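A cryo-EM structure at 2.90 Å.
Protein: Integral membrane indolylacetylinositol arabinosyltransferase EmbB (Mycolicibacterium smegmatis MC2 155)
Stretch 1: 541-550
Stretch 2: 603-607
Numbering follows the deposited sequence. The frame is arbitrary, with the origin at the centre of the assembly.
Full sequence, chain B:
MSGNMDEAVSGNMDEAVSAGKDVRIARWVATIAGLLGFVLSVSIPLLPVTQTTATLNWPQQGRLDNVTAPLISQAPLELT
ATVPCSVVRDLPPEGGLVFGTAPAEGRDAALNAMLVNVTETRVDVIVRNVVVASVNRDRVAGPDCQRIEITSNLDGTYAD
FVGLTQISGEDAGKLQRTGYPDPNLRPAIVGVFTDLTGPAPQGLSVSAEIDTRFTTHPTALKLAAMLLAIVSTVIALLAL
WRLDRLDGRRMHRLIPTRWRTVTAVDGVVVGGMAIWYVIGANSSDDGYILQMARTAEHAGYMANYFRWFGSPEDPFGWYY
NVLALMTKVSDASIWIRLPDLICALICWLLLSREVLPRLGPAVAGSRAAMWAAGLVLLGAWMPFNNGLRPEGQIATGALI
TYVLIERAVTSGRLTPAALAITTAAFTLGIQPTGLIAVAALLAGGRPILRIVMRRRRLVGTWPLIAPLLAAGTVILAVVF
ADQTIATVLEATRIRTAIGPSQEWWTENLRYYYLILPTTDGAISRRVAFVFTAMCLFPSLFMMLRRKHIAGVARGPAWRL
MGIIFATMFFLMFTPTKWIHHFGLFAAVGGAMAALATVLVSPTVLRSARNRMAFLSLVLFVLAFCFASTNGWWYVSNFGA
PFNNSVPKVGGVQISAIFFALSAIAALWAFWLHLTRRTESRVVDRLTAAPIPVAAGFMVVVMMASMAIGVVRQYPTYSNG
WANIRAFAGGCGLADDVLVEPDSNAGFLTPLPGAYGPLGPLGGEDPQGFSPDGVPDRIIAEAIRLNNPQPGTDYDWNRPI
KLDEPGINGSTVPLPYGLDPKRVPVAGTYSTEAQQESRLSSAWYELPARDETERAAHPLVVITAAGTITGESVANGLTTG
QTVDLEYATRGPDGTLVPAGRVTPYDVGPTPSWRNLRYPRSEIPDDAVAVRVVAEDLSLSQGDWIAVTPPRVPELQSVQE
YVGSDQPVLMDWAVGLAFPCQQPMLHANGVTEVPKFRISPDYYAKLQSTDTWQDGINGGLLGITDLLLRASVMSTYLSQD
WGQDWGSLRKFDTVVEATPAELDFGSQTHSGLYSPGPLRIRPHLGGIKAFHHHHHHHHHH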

# COMPACT_ATOMS: atom_id res chain seq x y z
N PHE B 541 9.78 -13.22 -27.88
CA PHE B 541 10.12 -14.63 -27.89
C PHE B 541 9.98 -15.25 -29.27
O PHE B 541 10.64 -16.26 -29.56
CB PHE B 541 9.26 -15.39 -26.88
CG PHE B 541 9.70 -15.22 -25.46
CD1 PHE B 541 11.04 -15.28 -25.13
CD2 PHE B 541 8.77 -14.99 -24.46
CE1 PHE B 541 11.45 -15.11 -23.82
CE2 PHE B 541 9.18 -14.82 -23.15
CZ PHE B 541 10.52 -14.89 -22.83
N MET B 542 9.15 -14.67 -30.14
CA MET B 542 9.02 -15.19 -31.50
C MET B 542 10.11 -14.65 -32.41
O MET B 542 10.58 -15.37 -33.30
CB MET B 542 7.64 -14.85 -32.06
CG MET B 542 7.37 -15.44 -33.42
SD MET B 542 5.62 -15.70 -33.74
CE MET B 542 5.71 -16.84 -35.11
N MET B 543 10.53 -13.40 -32.22
CA MET B 543 11.65 -12.86 -32.98
C MET B 543 12.97 -13.48 -32.57
O MET B 543 13.92 -13.45 -33.36
CB MET B 543 11.72 -11.34 -32.81
CG MET B 543 10.65 -10.57 -33.55
SD MET B 543 10.94 -10.52 -35.33
CE MET B 543 11.97 -9.07 -35.46
N LEU B 544 13.06 -14.03 -31.36
CA LEU B 544 14.28 -14.71 -30.95
C LEU B 544 14.51 -15.99 -31.75
O LEU B 544 15.60 -16.21 -32.29
CB LEU B 544 14.24 -15.02 -29.45
CG LEU B 544 14.87 -13.98 -28.53
CD1 LEU B 544 14.90 -14.48 -27.10
CD2 LEU B 544 16.27 -13.63 -29.00
N ARG B 545 13.48 -16.84 -31.85
CA ARG B 545 13.64 -18.12 -32.53
C ARG B 545 13.72 -17.94 -34.04
O ARG B 545 14.63 -18.46 -34.69
CB ARG B 545 12.50 -19.06 -32.16
CG ARG B 545 12.29 -20.18 -33.17
CD ARG B 545 11.37 -21.25 -32.63
NE ARG B 545 11.99 -22.03 -31.57
CZ ARG B 545 11.42 -23.07 -30.97
NH1 ARG B 545 12.06 -23.72 -30.01
NH2 ARG B 545 10.21 -23.46 -31.33
N ARG B 546 12.76 -17.23 -34.62
CA ARG B 546 12.71 -17.01 -36.06
C ARG B 546 13.61 -15.85 -36.45
O ARG B 546 13.80 -14.90 -35.69
CB ARG B 546 11.28 -16.74 -36.51
CG ARG B 546 10.41 -17.98 -36.63
CD ARG B 546 8.95 -17.59 -36.64
NE ARG B 546 8.10 -18.61 -37.24
CZ ARG B 546 7.79 -18.67 -38.53
NH1 ARG B 546 8.28 -17.77 -39.37
NH2 ARG B 546 7.00 -19.63 -38.99
N LYS B 547 14.16 -15.93 -37.66
CA LYS B 547 15.04 -14.89 -38.17
C LYS B 547 14.67 -14.42 -39.57
O LYS B 547 15.27 -13.45 -40.05
CB LYS B 547 16.50 -15.37 -38.15
CG LYS B 547 17.03 -15.65 -36.76
CD LYS B 547 18.17 -16.65 -36.78
CE LYS B 547 18.66 -16.96 -35.37
NZ LYS B 547 17.78 -17.94 -34.67
N HIS B 548 13.71 -15.07 -40.22
CA HIS B 548 13.20 -14.63 -41.52
C HIS B 548 11.69 -14.77 -41.49
O HIS B 548 11.17 -15.89 -41.43
CB HIS B 548 13.81 -15.44 -42.66
CG HIS B 548 15.27 -15.72 -42.51
ND1 HIS B 548 16.20 -14.72 -42.32
CD2 HIS B 548 15.96 -16.88 -42.51
CE1 HIS B 548 17.40 -15.26 -42.22
NE2 HIS B 548 17.28 -16.57 -42.33
N ILE B 549 10.98 -13.64 -41.54
CA ILE B 549 9.52 -13.65 -41.51
C ILE B 549 8.94 -13.09 -42.81
O ILE B 549 7.74 -12.86 -42.92
CB ILE B 549 9.01 -12.90 -40.26
CG1 ILE B 549 9.77 -13.38 -39.03
CG2 ILE B 549 7.54 -13.17 -40.01
CD1 ILE B 549 9.43 -12.64 -37.77
N ALA B 550 9.80 -12.87 -43.80
CA ALA B 550 9.41 -12.69 -45.20
C ALA B 550 8.65 -11.40 -45.47
O ALA B 550 8.37 -11.09 -46.63
CB ALA B 550 8.57 -13.88 -45.66
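Stretch 2 603-607: TVLRS

How does stretch 2 lie on stretch 1? Residues 603-607 form no regular helix or strand, and Ser607 takes the N-cap position just before a helix. They pass the end of the stretch 1 helix and the loop after it in reverse order: the CA of Val604 lies 7.1 Å from the CA of Ile549, while the CA of Leu605 lies 9.3 Å from the CA of Met542.

Which residue of stretch 2 is covered most? Val604, whose CA-to-CB bond points sideways, still places CG1 between two apolar partners, 3.6 Å from Met542 CE and 3.7 Å from Ile549 CG2. One methyl group thus touches both the helix and the loop.

What does Met542 add from the helix? Its CB points toward stretch 2, and an all-t side chain carries the terminal methyl outward, so that CE also packs 3.7 Å from Leu605 CG.

What does Arg546 do where the helix gives way to loop? It reaches across, with NH2 2.9 Å from Val604 O, but the carbonyl oxygen lies over a face of the guanidinium and the angle is too poor for a hydrogen bond. The same Arg546 NH2 sits 2.9 Å from Arg606 NH2, over a face of that second guanidinium, a close approach of like charges.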

# COMPACT_ATOMS: atom_id res chain seq x y z
N THR B 603 -0.47 -17.01 -41.06
CA THR B 603 0.58 -17.26 -42.04
C THR B 603 1.98 -17.25 -41.43
O THR B 603 2.92 -17.72 -42.08
CB THR B 603 0.52 -16.22 -43.16
OG1 THR B 603 0.70 -14.91 -42.62
CG2 THR B 603 -0.83 -16.28 -43.86
N VAL B 604 2.14 -16.72 -40.22
CA VAL B 604 3.41 -16.72 -39.51
C VAL B 604 3.42 -17.77 -38.40
O VAL B 604 4.36 -18.56 -38.30
CB VAL B 604 3.73 -15.32 -38.96
CG1 VAL B 604 5.10 -15.31 -38.31
CG2 VAL B 604 3.67 -14.29 -40.07
N LEU B 605 2.39 -17.78 -37.56
CA LEU B 605 2.17 -18.87 -36.61
C LEU B 605 1.32 -19.92 -37.31
O LEU B 605 0.12 -19.75 -37.48
CB LEU B 605 1.49 -18.36 -35.34
CG LEU B 605 2.38 -18.07 -34.13
CD1 LEU B 605 1.54 -17.62 -32.95
CD2 LEU B 605 3.21 -19.29 -33.77
N ARG B 606 1.96 -21.02 -37.72
CA ARG B 606 1.30 -21.99 -38.57
C ARG B 606 0.63 -23.12 -37.80
O ARG B 606 -0.25 -23.79 -38.36
CB ARG B 606 2.32 -22.58 -39.56
CG ARG B 606 3.13 -21.53 -40.29
CD ARG B 606 4.39 -22.12 -40.89
NE ARG B 606 5.51 -22.09 -39.97
CZ ARG B 606 6.73 -22.52 -40.27
NH1 ARG B 606 6.98 -23.01 -41.47
NH2 ARG B 606 7.70 -22.46 -39.36
N SER B 607 1.02 -23.36 -36.55
CA SER B 607 0.44 -24.43 -35.76
C SER B 607 -0.76 -23.92 -34.97
O SER B 607 -0.76 -22.79 -34.49
CB SER B 607 1.48 -25.02 -34.81
OG SER B 607 1.67 -24.18 -33.69